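Local coordinates for copper-containing nitrite reductase (Hyphomicrobium denitrificans 1NES1, PDB 6TFO) that reduces nitrite to nitric oxide at a type 2 copper that receives electrons from a type 1 copper of the same enzyme, at the interface of chains A and B. Sequence-based numbering; all coordinates share one arbitrary frame. Chains: chain A/B, Copper-containing nitrite reductase.

Contact 1: the interface of chains A and B. Residues chain A 26, 29, 67, 69, 102, 104, 425; chain B 266-267, 318.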
loop_
_atom_site.group_PDB
_atom_site.type_symbol
_atom_site.label_atom_id
_atom_site.label_comp_id
_atom_site.label_asym_id
_atom_site.label_seq_id
_atom_site.Cartn_x
_atom_site.Cartn_y
_atom_site.Cartn_z
ATOM N N SER A 26 27.385 -26.779 -19.732
ATOM C CA SER A 26 27.977 -26.396 -18.418
ATOM C C SER A 26 26.985 -26.617 -17.271
ATOM O O SER A 26 25.736 -26.629 -17.480
ATOM C CB SER A 26 28.496 -24.970 -18.388
ATOM O OG SER A 26 29.274 -24.701 -17.217
ATOM N N PRO A 29 25.785 -22.487 -15.589
ATOM C CA PRO A 29 25.235 -21.646 -16.658
ATOM C C PRO A 29 25.330 -20.156 -16.286
ATOM O O PRO A 29 25.193 -19.842 -15.105
ATOM C CB PRO A 29 23.767 -22.103 -16.748
ATOM C CG PRO A 29 23.441 -22.650 -15.371
ATOM C CD PRO A 29 24.739 -23.276 -14.910
ATOM N N THR A 67 27.110 -21.669 -21.556
ATOM C CA THR A 67 25.705 -22.108 -21.436
ATOM C C THR A 67 24.928 -20.936 -20.841
ATOM O O THR A 67 25.383 -20.387 -19.796
ATOM C CB THR A 67 25.544 -23.346 -20.552
ATOM O OG1 THR A 67 26.325 -24.399 -21.103
ATOM C CG2 THR A 67 24.108 -23.819 -20.468
ATOM N N GLN A 69 21.265 -19.434 -19.444
ATOM C CA GLN A 69 19.934 -19.676 -18.852
ATOM C C GLN A 69 19.244 -18.317 -18.768
ATOM O O GLN A 69 19.815 -17.388 -18.165
ATOM C CB GLN A 69 20.048 -20.317 -17.475
ATOM C CG GLN A 69 18.709 -20.687 -16.863
ATOM C CD GLN A 69 18.865 -21.216 -15.453
ATOM O OE1 GLN A 69 19.728 -22.033 -15.178
ATOM N NE2 GLN A 69 17.987 -20.812 -14.550
ATOM N N THR A 102 11.808 -20.817 -17.937
ATOM C CA THR A 102 13.268 -20.733 -18.130
ATOM C C THR A 102 13.604 -21.627 -19.320
ATOM O O THR A 102 12.844 -22.600 -19.589
ATOM C CB THR A 102 14.030 -20.997 -16.834
ATOM O OG1 THR A 102 14.196 -22.406 -16.740
ATOM C CG2 THR A 102 13.339 -20.428 -15.613
ATOM N N SER A 104 17.425 -22.570 -21.918
ATOM C CA SER A 104 18.895 -22.493 -22.020
ATOM C C SER A 104 19.355 -22.951 -23.397
ATOM O O SER A 104 18.569 -23.534 -24.176
ATOM C CB SER A 104 19.538 -23.310 -20.963
ATOM O OG SER A 104 19.043 -24.637 -21.045
ATOM N N ASP A 425 21.041 -22.420 -7.823
ATOM C CA ASP A 425 20.698 -21.019 -8.166
ATOM C C ASP A 425 21.027 -20.085 -6.988
ATOM O O ASP A 425 20.738 -18.919 -7.128
ATOM C CB ASP A 425 19.242 -20.953 -8.634
ATOM C CG ASP A 425 18.932 -21.884 -9.799
ATOM O OD1 ASP A 425 19.673 -21.850 -10.776
ATOM O OD2 ASP A 425 17.930 -22.621 -9.725
ATOM N N PRO B 266 19.832 -27.317 -18.008
ATOM C CA PRO B 266 19.504 -26.167 -17.154
ATOM C C PRO B 266 18.172 -25.516 -17.544
ATOM O O PRO B 266 17.838 -25.486 -18.730
ATOM C CB PRO B 266 20.653 -25.178 -17.415
ATOM C CG PRO B 266 21.758 -26.002 -18.045
ATOM C CD PRO B 266 21.045 -27.096 -18.809
ATOM N N SER B 267 17.369 -25.012 -16.595
ATOM C CA SER B 267 17.482 -25.166 -15.158
ATOM C C SER B 267 17.094 -26.595 -14.788
ATOM O O SER B 267 15.956 -27.025 -15.082
ATOM C CB SER B 267 16.576 -24.162 -14.444
ATOM O OG SER B 267 16.516 -24.364 -13.034
ATOM N N TYR B 318 8.739 -19.033 -10.846
ATOM C CA TYR B 318 10.214 -19.138 -10.704
ATOM C C TYR B 318 10.635 -18.726 -9.293
ATOM O O TYR B 318 11.462 -19.406 -8.717
ATOM C CB TYR B 318 11.002 -18.339 -11.748
ATOM C CG TYR B 318 12.452 -18.750 -11.822
ATOM C CD1 TYR B 318 12.794 -20.034 -12.224
ATOM C CD2 TYR B 318 13.484 -17.899 -11.437
ATOM C CE1 TYR B 318 14.117 -20.460 -12.267
ATOM C CE2 TYR B 318 14.812 -18.306 -11.484
ATOM C CZ TYR B 318 15.131 -19.594 -11.894
ATOM O OH TYR B 318 16.428 -20.047 -11.937
#
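The ring of B:Tyr318 has methyl CG2 of A:Thr102 above one face, towards the rim, 3.4 Å from CE1. Here a blue-copper cupredoxin domain of chain A, through strands 67-73 and 100-106, packs on the B:Pro266-B:Ser267 turn, within the loop between type 1 copper ligands B:Cys263 and B:His271. The amide of A:Gln69 comes to the phenol hydroxyl from the A:Thr102 side of the ring plane, its own plane turned 86° to the ring, while the carboxylate of A:Asp425 approaches from the opposite side, too far for a bond. One face of the A:Gln69 amide is covered by B:Ser267, whose CB lies 3.9 Å from CD. A:Gln69 has CG anti to the backbone N (chi1 -176°) and an extended chain, which carries NE2 out to the phenol OH of B:Tyr318 in a 3.1 Å hydrogen bond. A:Ser104 OG, held between its backbone N and carbonyl carbon (chi1 55°), donates to the carbonyl O of B:Pro266 at 2.7 Å, tilted from the carbonyl plane. That carbonyl belongs to the B:Pro266-B:Ser267 cis peptide bond. CG2 of A:Thr67 meets CG of B:Pro266 at 4.0 Å, crossing it about squarely; its OG1 turns back to accept from A:Ser26 N at 2.9 Å.

Contact 2: the interface of chains A and B. Residues chain A 368, 370, 392-393, 419, 421; chain B 225, 227, 262, 268, 272, 398-399.
Strands 365-370 and 393-396 and the turn into 3-10 helix 421-426 of chain A meet strands 225-226 and 257-262, helix 268-274 and the 398-399 loop of chain B. Between them lies the type 2 copper site of nitrite reductase, which pairs B:His227 and B:His262 with A:His419. The imidazoles converge tip to tip: NE2 of A:His419 is 3.0 Å from NE2 of B:His227 and 3.1 Å from NE2 of B:His262, spacings that suit nitrogens sharing one metal. A:His419 is turned edge-to-face to B:His227 (72°), with B:Gly399 CA over one face, 3.5 Å from the ring centroid, and A:Leu421 CG over the other. An alanine in place of A:His419 would probably leave the copper without its ligand from chain A and open a gap beside B:Gly399. The A:Leu421 and B:Ile272 side chains cross about squarely, CD1 to CD1 at 3.6 Å. A:His368, the catalytic histidine, with CG anti to the backbone N (chi1 170°), lays CE1 over the centre of the B:His227 ring (planes 28° apart). Its ND1 donates to A:Gln392 O at 2.8 Å, fixing the ring's rotation, and its NE2 reaches water 1 at 2.9 Å, which bonds to OD1 of B:Asp225, the catalytic aspartate, at 2.7 Å. A:Thr393 OG1 donates to B:Gly399 O at 2.8 Å from above the carbonyl plane. The site sits in the seam between cupredoxin domains of two subunits, B:His262 directly preceding type 1 ligand B:Cys263.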
loop_
_atom_site.group_PDB
_atom_site.type_symbol
_atom_site.label_atom_id
_atom_site.label_comp_id
_atom_site.label_asym_id
_atom_site.label_seq_id
_atom_site.Cartn_x
_atom_site.Cartn_y
_atom_site.Cartn_z
ATOM N N HIS A 368 25.876 -35.202 -2.918
ATOM C CA HIS A 368 25.894 -36.065 -4.123
ATOM C C HIS A 368 26.973 -35.559 -5.064
ATOM O O HIS A 368 27.222 -34.333 -5.089
ATOM C CB HIS A 368 24.530 -36.063 -4.805
ATOM C CG HIS A 368 24.506 -36.711 -6.150
ATOM N ND1 HIS A 368 24.287 -38.062 -6.310
ATOM C CD2 HIS A 368 24.629 -36.198 -7.397
ATOM C CE1 HIS A 368 24.300 -38.362 -7.595
ATOM N NE2 HIS A 368 24.505 -37.234 -8.290
ATOM N N ILE A 370 27.762 -35.664 -9.003
ATOM C CA ILE A 370 27.174 -36.003 -10.330
ATOM C C ILE A 370 28.257 -36.756 -11.112
ATOM O O ILE A 370 29.398 -36.269 -11.147
ATOM C CB ILE A 370 26.661 -34.746 -11.055
ATOM C CG1 ILE A 370 25.732 -33.912 -10.157
ATOM C CG2 ILE A 370 25.986 -35.153 -12.362
ATOM C CD1 ILE A 370 25.118 -32.706 -10.833
ATOM N N GLN A 392 24.117 -43.342 -3.679
ATOM C CA GLN A 392 24.058 -42.185 -4.629
ATOM C C GLN A 392 24.161 -40.851 -3.884
ATOM O O GLN A 392 24.899 -39.971 -4.374
ATOM C CB GLN A 392 22.769 -42.163 -5.442
ATOM C CG GLN A 392 21.508 -42.061 -4.589
ATOM C CD GLN A 392 20.340 -42.640 -5.340
ATOM O OE1 GLN A 392 20.137 -42.337 -6.521
ATOM N NE2 GLN A 392 19.622 -43.533 -4.671
ATOM N N THR A 393 23.454 -40.707 -2.758
ATOM C CA THR A 393 23.199 -39.406 -2.088
ATOM C C THR A 393 23.009 -39.618 -0.577
ATOM O O THR A 393 22.210 -40.519 -0.187
ATOM C CB THR A 393 21.968 -38.738 -2.717
ATOM O OG1 THR A 393 22.139 -38.553 -4.129
ATOM C CG2 THR A 393 21.660 -37.414 -2.068
ATOM N N HIS A 419 21.536 -31.978 -3.386
ATOM C CA HIS A 419 20.583 -32.432 -4.436
ATOM C C HIS A 419 19.205 -31.806 -4.191
ATOM O O HIS A 419 18.260 -32.203 -4.905
ATOM C CB HIS A 419 20.548 -33.969 -4.532
ATOM C CG HIS A 419 20.352 -34.457 -5.928
ATOM N ND1 HIS A 419 19.149 -34.357 -6.585
ATOM C CD2 HIS A 419 21.197 -35.027 -6.806
ATOM C CE1 HIS A 419 19.259 -34.864 -7.796
ATOM N NE2 HIS A 419 20.499 -35.291 -7.956
ATOM N N LEU A 421 18.106 -29.049 -5.423
ATOM C CA LEU A 421 18.932 -28.501 -6.528
ATOM C C LEU A 421 18.600 -27.040 -6.833
ATOM O O LEU A 421 19.394 -26.429 -7.595
ATOM C CB LEU A 421 18.781 -29.375 -7.778
ATOM C CG LEU A 421 19.636 -30.650 -7.790
ATOM C CD1 LEU A 421 19.338 -31.458 -9.033
ATOM C CD2 LEU A 421 21.122 -30.316 -7.708
ATOM N N ASP B 225 20.688 -37.790 -16.513
ATOM C CA ASP B 225 21.750 -38.123 -15.529
ATOM C C ASP B 225 21.167 -39.307 -14.766
ATOM O O ASP B 225 20.062 -39.140 -14.232
ATOM C CB ASP B 225 22.068 -36.903 -14.649
ATOM C CG ASP B 225 22.837 -37.149 -13.359
ATOM O OD1 ASP B 225 23.263 -38.305 -13.141
ATOM O OD2 ASP B 225 23.015 -36.157 -12.571
ATOM N N HIS B 227 22.002 -41.735 -11.565
ATOM C CA HIS B 227 22.840 -41.772 -10.342
ATOM C C HIS B 227 23.610 -43.099 -10.307
ATOM O O HIS B 227 24.579 -43.172 -9.525
ATOM C CB HIS B 227 21.979 -41.502 -9.100
ATOM C CG HIS B 227 21.578 -40.068 -8.980
ATOM N ND1 HIS B 227 21.033 -39.554 -7.823
ATOM C CD2 HIS B 227 21.680 -39.036 -9.845
ATOM C CE1 HIS B 227 20.798 -38.271 -7.980
ATOM N NE2 HIS B 227 21.180 -37.931 -9.214
ATOM N N HIS B 262 17.269 -38.393 -13.634
ATOM C CA HIS B 262 16.562 -37.108 -13.896
ATOM C C HIS B 262 17.165 -36.424 -15.121
ATOM O O HIS B 262 18.317 -36.694 -15.446
ATOM C CB HIS B 262 16.572 -36.195 -12.652
ATOM C CG HIS B 262 17.925 -35.851 -12.106
ATOM N ND1 HIS B 262 18.769 -34.938 -12.722
ATOM C CD2 HIS B 262 18.549 -36.252 -10.976
ATOM C CE1 HIS B 262 19.870 -34.827 -12.012
ATOM N NE2 HIS B 262 19.767 -35.643 -10.944
ATOM N N VAL B 268 18.013 -27.305 -14.152
ATOM C CA VAL B 268 17.783 -28.722 -13.760
ATOM C C VAL B 268 16.608 -28.754 -12.781
ATOM O O VAL B 268 15.675 -29.536 -12.966
ATOM C CB VAL B 268 19.076 -29.362 -13.213
ATOM C CG1 VAL B 268 18.867 -30.794 -12.740
ATOM C CG2 VAL B 268 20.175 -29.302 -14.262
ATOM N N ILE B 272 13.234 -30.946 -13.382
ATOM C CA ILE B 272 12.847 -31.955 -12.353
ATOM C C ILE B 272 11.420 -31.653 -11.873
ATOM O O ILE B 272 10.586 -32.571 -11.996
ATOM C CB ILE B 272 13.883 -32.043 -11.217
ATOM C CG1 ILE B 272 15.163 -32.719 -11.709
ATOM C CG2 ILE B 272 13.323 -32.763 -10.002
ATOM C CD1 ILE B 272 16.343 -32.582 -10.757
ATOM N N PRO B 398 16.044 -35.601 -1.728
ATOM C CA PRO B 398 15.935 -35.418 -3.167
ATOM C C PRO B 398 17.201 -35.976 -3.831
ATOM O O PRO B 398 18.258 -35.809 -3.265
ATOM C CB PRO B 398 15.845 -33.891 -3.319
ATOM C CG PRO B 398 16.531 -33.370 -2.068
ATOM C CD PRO B 398 16.083 -34.331 -0.991
ATOM N N GLY B 399 17.054 -36.619 -4.993
ATOM C CA GLY B 399 18.135 -37.360 -5.672
ATOM C C GLY B 399 18.535 -38.608 -4.887
ATOM O O GLY B 399 19.620 -39.162 -5.143
HETATM O O HOH W 1 24.881 -38.290 -10.995
#

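Contact 3: the interface of chains A and B. Residues chain A 366, 393, 395, 419-420, 423; chain B 361-362, 364, 397-398.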
loop_
_atom_site.group_PDB
_atom_site.type_symbol
_atom_site.label_atom_id
_atom_site.label_comp_id
_atom_site.label_asym_id
_atom_site.label_seq_id
_atom_site.Cartn_x
_atom_site.Cartn_y
_atom_site.Cartn_z
ATOM N N SER A 366 21.707 -32.784 0.920
ATOM C CA SER A 366 21.563 -34.063 0.197
ATOM C C SER A 366 22.815 -34.242 -0.671
ATOM O O SER A 366 22.741 -34.029 -1.897
ATOM C CB SER A 366 20.260 -34.068 -0.577
ATOM O OG SER A 366 19.174 -33.900 0.324
ATOM N N THR A 393 23.454 -40.707 -2.758
ATOM C CA THR A 393 23.199 -39.406 -2.088
ATOM C C THR A 393 23.009 -39.618 -0.577
ATOM O O THR A 393 22.210 -40.519 -0.187
ATOM C CB THR A 393 21.968 -38.738 -2.717
ATOM O OG1 THR A 393 22.139 -38.553 -4.129
ATOM C CG2 THR A 393 21.660 -37.414 -2.068
ATOM N N SER A 395 22.066 -37.638 3.185
ATOM C CA SER A 395 21.616 -36.551 4.097
ATOM C C SER A 395 22.684 -36.310 5.161
ATOM O O SER A 395 22.990 -37.252 5.880
ATOM C CB SER A 395 20.300 -36.857 4.773
ATOM O OG SER A 395 19.292 -37.073 3.810
ATOM N N HIS A 419 21.536 -31.978 -3.386
ATOM C CA HIS A 419 20.583 -32.432 -4.436
ATOM C C HIS A 419 19.205 -31.806 -4.191
ATOM O O HIS A 419 18.260 -32.203 -4.905
ATOM C CB HIS A 419 20.548 -33.969 -4.532
ATOM C CG HIS A 419 20.352 -34.457 -5.928
ATOM N ND1 HIS A 419 19.149 -34.357 -6.585
ATOM C CD2 HIS A 419 21.197 -35.027 -6.806
ATOM C CE1 HIS A 419 19.259 -34.864 -7.796
ATOM N NE2 HIS A 419 20.499 -35.291 -7.956
ATOM N N ALA A 420 19.072 -30.929 -3.186
ATOM C CA ALA A 420 17.979 -29.918 -3.139
ATOM C C ALA A 420 18.366 -28.818 -4.136
ATOM O O ALA A 420 18.992 -27.827 -3.717
ATOM C CB ALA A 420 17.753 -29.394 -1.733
ATOM N N ARG A 423 19.301 -25.004 -4.886
ATOM C CA ARG A 423 20.454 -24.359 -4.211
ATOM C C ARG A 423 21.596 -24.161 -5.208
ATOM O O ARG A 423 22.483 -23.388 -4.883
ATOM C CB ARG A 423 20.822 -25.149 -2.966
ATOM C CG ARG A 423 19.695 -25.150 -1.951
ATOM C CD ARG A 423 19.921 -26.077 -0.780
ATOM N NE ARG A 423 18.640 -26.330 -0.141
ATOM C CZ ARG A 423 18.425 -27.149 0.875
ATOM N NH1 ARG A 423 19.419 -27.828 1.423
ATOM N NH2 ARG A 423 17.200 -27.280 1.341
ATOM N N PRO B 361 12.333 -31.220 -6.796
ATOM C CA PRO B 361 13.788 -31.153 -6.641
ATOM C C PRO B 361 14.385 -30.787 -5.267
ATOM O O PRO B 361 15.585 -30.826 -5.170
ATOM C CB PRO B 361 14.161 -29.990 -7.571
ATOM C CG PRO B 361 12.985 -29.059 -7.472
ATOM C CD PRO B 361 11.806 -30.017 -7.473
ATOM N N ASN B 362 13.594 -30.459 -4.244
ATOM C CA ASN B 362 14.148 -29.735 -3.066
ATOM C C ASN B 362 13.905 -30.434 -1.723
ATOM O O ASN B 362 14.786 -30.261 -0.840
ATOM C CB ASN B 362 13.640 -28.293 -3.035
ATOM C CG ASN B 362 14.247 -27.504 -4.173
ATOM O OD1 ASN B 362 15.459 -27.585 -4.386
ATOM N ND2 ASN B 362 13.434 -26.754 -4.906
ATOM N N THR B 364 13.086 -33.331 1.296
ATOM C CA THR B 364 13.356 -34.667 1.887
ATOM C C THR B 364 12.037 -35.244 2.418
ATOM O O THR B 364 11.369 -34.580 3.210
ATOM C CB THR B 364 14.423 -34.549 2.989
ATOM O OG1 THR B 364 15.622 -34.066 2.377
ATOM C CG2 THR B 364 14.688 -35.849 3.718
ATOM N N PRO B 397 16.271 -38.267 0.797
ATOM C CA PRO B 397 16.577 -36.944 0.270
ATOM C C PRO B 397 16.163 -36.830 -1.191
ATOM O O PRO B 397 15.942 -37.829 -1.858
ATOM C CB PRO B 397 18.100 -36.844 0.392
ATOM C CG PRO B 397 18.573 -38.291 0.294
ATOM C CD PRO B 397 17.458 -39.129 0.889
ATOM N N PRO B 398 16.044 -35.601 -1.728
ATOM C CA PRO B 398 15.935 -35.418 -3.167
ATOM C C PRO B 398 17.201 -35.976 -3.831
ATOM O O PRO B 398 18.258 -35.809 -3.265
ATOM C CB PRO B 398 15.845 -33.891 -3.319
ATOM C CG PRO B 398 16.531 -33.370 -2.068
ATOM C CD PRO B 398 16.083 -34.331 -0.991
HETATM O O HOH W 2 18.453 -34.535 2.864
HETATM O O HOH W 3 16.434 -33.071 -6.924
#
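A:Ser366 touches B:Pro397 first through CB, 3.6 Å from the proline CB; its OG, anti to the carbonyl carbon (chi1 -60°), passes 3.4 Å from CD of B:Pro398 and ends on water 2 at 2.7 Å. In this multicopper oxidase family homotrimer, the prolines of B belong to the loop that runs on beside the type 2 copper. Water 2 joins three hydroxyls across the seam: besides A:Ser366 it meets A:Ser395 OG at 2.8 Å and B:Thr364 OG1 at 2.9 Å. The A:Thr393 and B:Pro397 side chains run past each other in opposite directions, CG2 of the threonine against the proline CG, adding an apolar contact beside these hydroxyls. Water 3 lies in the plane of the A:His419 ring, at its edge, 3.0 Å from ND1, and also bonds to the carbonyl oxygens of A:His419 and B:Pro361. By bridging the two carbonyls and the ring it probably helps to hold the imidazole's rotation. Next along chain A, A:Ala420 packs CA against CA of B:Asn362 at 3.8 Å. Its CB also lies centrally over one face of the A:Arg423 guanidinium, 3.5 Å above the plane.

Contacts 2 and 3 adjoin, the centres of their C-alpha atoms about 7 Å apart, and share strands 365-370 and 393-396 of A, with A:Thr393, A:His419 and B:Pro398; A:His419 faces copper in contact 2 and water in contact 3. Contact 1 lies about 16 Å from contact 2 and 18 Å from contact 3, between the same centres. Helix 268-274 of B follows the loop of contact 1 and enters contact 2, while 3-10 helix 421-426 of A serves all three. Because A:His419 completes a copper site otherwise built on B, copper binding is probably coupled to trimer assembly; contact 1 may help tether the additional cupredoxin domain.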